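Local coordinates for protein fumarate reductase iron-sulfur subunit (Mycolicibacterium smegmatis, PDB 7D6V) that serves as the iron-sulfur electron-transfer subunit of succinate dehydrogenase Sdh1, probably relaying electrons from succinate oxidation through three clusters toward quinone, at residues 140-145 and 173-178. Numbering follows the deposited sequence.
Sequences QEFRKC and FHMRIA. With SF4 (iron/sulfur cluster), chain F.
The Phe-142 ring meets Met-175 and Ala-178 obliquely: CD1 lies 3.8 Å from Met-175 CG, and CE2 is 4.2 Å from Ala-178 CB. Met-175 SD completes a Met-aromatic contact, 5.1 Å from the ring centroid. In this dicluster ferredoxin-type domain, the contact joins the end of helix 133-142 to helix 171-181 beside the 4Fe-4S cluster. A large ring suits the buried interface, where Ala-223 of helix 219-235 also touches it, while the short CB of Ala-178 lets the ring come close to helix 171-181. The side chains of Arg-143 and Arg-176 run side by side, pointing the same way, with guanidinium planes 41° apart and NH1 atoms separated by 4.2 Å. Acidic partners should offset this like-charge proximity: the long Arg-143 reaches subunit A, where Glu-139 of that chain forms a salt bridge, and Arg-176 pairs with Glu-179 of its own helix. In flexible, unbranched Met-175, CG stands anti to the backbone N (chi1 -176°), against the ring, and the bend at chi3 (67°) turns CE to within 3.6 Å of Cys-145 CB. A type I turn from Phe-142 to Cys-145 carries the chain to the cluster, where the cysteine thiolate suits iron: Cys-145 SG binds FE3 at 2.4 Å.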
loop_
_atom_site.group_PDB
_atom_site.type_symbol
_atom_site.label_atom_id
_atom_site.label_comp_id
_atom_site.label_asym_id
_atom_site.label_seq_id
_atom_site.Cartn_x
_atom_site.Cartn_y
_atom_site.Cartn_z
ATOM N N GLN B 140 6.561 -9.299 8.207
ATOM C CA GLN B 140 5.298 -9.109 7.511
ATOM C C GLN B 140 4.663 -7.780 7.876
ATOM O O GLN B 140 3.954 -7.187 7.057
ATOM C CB GLN B 140 4.348 -10.259 7.836
ATOM C CG GLN B 140 4.496 -11.449 6.924
ATOM C CD GLN B 140 3.373 -12.440 7.087
ATOM O OE1 GLN B 140 2.674 -12.441 8.096
ATOM N NE2 GLN B 140 3.196 -13.299 6.096
ATOM N N GLU B 141 4.889 -7.304 9.102
ATOM C CA GLU B 141 4.393 -5.977 9.460
ATOM C C GLU B 141 5.024 -4.898 8.589
ATOM O O GLU B 141 4.340 -3.983 8.120
ATOM C CB GLU B 141 4.649 -5.677 10.932
ATOM C CG GLU B 141 3.872 -4.466 11.416
ATOM C CD GLU B 141 4.609 -3.676 12.473
ATOM O OE1 GLU B 141 4.195 -2.534 12.758
ATOM O OE2 GLU B 141 5.599 -4.199 13.024
ATOM N N PHE B 142 6.337 -4.985 8.365
ATOM C CA PHE B 142 7.012 -3.986 7.545
ATOM C C PHE B 142 6.709 -4.152 6.064
ATOM O O PHE B 142 6.863 -3.192 5.303
ATOM C CB PHE B 142 8.522 -4.042 7.766
ATOM C CG PHE B 142 8.925 -4.025 9.208
ATOM C CD1 PHE B 142 8.290 -3.193 10.111
ATOM C CD2 PHE B 142 9.946 -4.838 9.662
ATOM C CE1 PHE B 142 8.662 -3.178 11.435
ATOM C CE2 PHE B 142 10.322 -4.826 10.984
ATOM C CZ PHE B 142 9.680 -3.997 11.872
ATOM N N ARG B 143 6.295 -5.343 5.635
ATOM C CA ARG B 143 5.929 -5.508 4.233
ATOM C C ARG B 143 4.590 -4.867 3.887
ATOM O O ARG B 143 4.183 -4.929 2.724
ATOM C CB ARG B 143 5.895 -6.988 3.851
ATOM C CG ARG B 143 7.184 -7.737 4.098
ATOM C CD ARG B 143 8.161 -7.550 2.967
ATOM N NE ARG B 143 7.785 -8.311 1.782
ATOM C CZ ARG B 143 8.399 -8.208 0.611
ATOM N NH1 ARG B 143 9.422 -7.381 0.472
ATOM N NH2 ARG B 143 7.992 -8.931 -0.421
ATOM N N LYS B 144 3.900 -4.260 4.853
ATOM C CA LYS B 144 2.665 -3.536 4.587
ATOM C C LYS B 144 2.901 -2.183 3.937
ATOM O O LYS B 144 1.932 -1.522 3.554
ATOM C CB LYS B 144 1.881 -3.326 5.885
ATOM C CG LYS B 144 1.092 -4.527 6.358
ATOM C CD LYS B 144 0.786 -4.417 7.838
ATOM C CE LYS B 144 0.073 -3.116 8.151
ATOM N NZ LYS B 144 0.435 -2.589 9.495
ATOM N N CYS B 145 4.151 -1.750 3.869
ATOM C CA CYS B 145 4.484 -0.412 3.381
ATOM C C CYS B 145 4.230 0.016 1.931
ATOM O O CYS B 145 4.994 -0.339 1.033
ATOM C CB CYS B 145 5.940 -0.087 3.742
ATOM S SG CYS B 145 6.723 1.130 2.659
ATOM N N PHE B 173 13.736 3.182 4.586
ATOM C CA PHE B 173 14.786 2.250 4.213
ATOM C C PHE B 173 15.515 1.664 5.412
ATOM O O PHE B 173 16.020 0.543 5.328
ATOM C CB PHE B 173 15.739 2.939 3.244
ATOM C CG PHE B 173 15.082 3.274 1.949
ATOM C CD1 PHE B 173 14.791 2.278 1.038
ATOM C CD2 PHE B 173 14.683 4.567 1.674
ATOM C CE1 PHE B 173 14.156 2.572 -0.139
ATOM C CE2 PHE B 173 14.047 4.863 0.495
ATOM C CZ PHE B 173 13.782 3.864 -0.411
ATOM N N HIS B 174 15.531 2.358 6.548
ATOM C CA HIS B 174 15.950 1.693 7.775
ATOM C C HIS B 174 14.921 0.660 8.216
ATOM O O HIS B 174 15.289 -0.396 8.746
ATOM C CB HIS B 174 16.208 2.727 8.866
ATOM C CG HIS B 174 17.480 3.490 8.672
ATOM N ND1 HIS B 174 18.722 2.912 8.813
ATOM C CD2 HIS B 174 17.703 4.778 8.321
ATOM C CE1 HIS B 174 19.655 3.813 8.569
ATOM N NE2 HIS B 174 19.063 4.954 8.268
ATOM N N MET B 175 13.636 0.925 7.974
ATOM C CA MET B 175 12.618 -0.098 8.179
ATOM C C MET B 175 12.830 -1.277 7.238
ATOM O O MET B 175 12.610 -2.431 7.618
ATOM C CB MET B 175 11.227 0.504 7.984
ATOM C CG MET B 175 10.088 -0.450 8.277
ATOM S SD MET B 175 8.490 0.195 7.768
ATOM C CE MET B 175 8.692 0.223 5.993
ATOM N N ARG B 176 13.239 -1.005 6.000
ATOM C CA ARG B 176 13.553 -2.079 5.060
ATOM C C ARG B 176 14.743 -2.905 5.537
ATOM O O ARG B 176 14.750 -4.137 5.410
ATOM C CB ARG B 176 13.818 -1.486 3.676
ATOM C CG ARG B 176 14.449 -2.442 2.692
ATOM C CD ARG B 176 13.407 -3.090 1.808
ATOM N NE ARG B 176 14.022 -3.884 0.750
ATOM C CZ ARG B 176 13.896 -5.200 0.636
ATOM N NH1 ARG B 176 13.174 -5.877 1.514
ATOM N NH2 ARG B 176 14.493 -5.837 -0.359
ATOM N N ILE B 177 15.763 -2.241 6.084
ATOM C CA ILE B 177 16.901 -2.952 6.659
ATOM C C ILE B 177 16.450 -3.836 7.815
ATOM O O ILE B 177 16.895 -4.979 7.948
ATOM C CB ILE B 177 17.991 -1.957 7.100
ATOM C CG1 ILE B 177 18.633 -1.293 5.883
ATOM C CG2 ILE B 177 19.053 -2.653 7.931
ATOM C CD1 ILE B 177 19.588 -0.181 6.234
ATOM N N ALA B 178 15.564 -3.320 8.670
ATOM C CA ALA B 178 15.036 -4.129 9.767
ATOM C C ALA B 178 14.234 -5.317 9.248
ATOM O O ALA B 178 14.308 -6.420 9.802
ATOM C CB ALA B 178 14.174 -3.267 10.686
HETATM FE FE1 SF4 F . 6.787 5.566 5.189
HETATM FE FE2 SF4 F . 4.342 4.093 6.173
HETATM FE FE3 SF4 F . 5.856 3.070 3.769
HETATM FE FE4 SF4 F . 4.242 5.613 3.566
HETATM S S1 SF4 F . 3.826 3.605 4.159
HETATM S S2 SF4 F . 6.271 5.078 3.176
HETATM S S3 SF4 F . 4.757 6.102 5.580
HETATM S S4 SF4 F . 6.372 3.558 5.782
#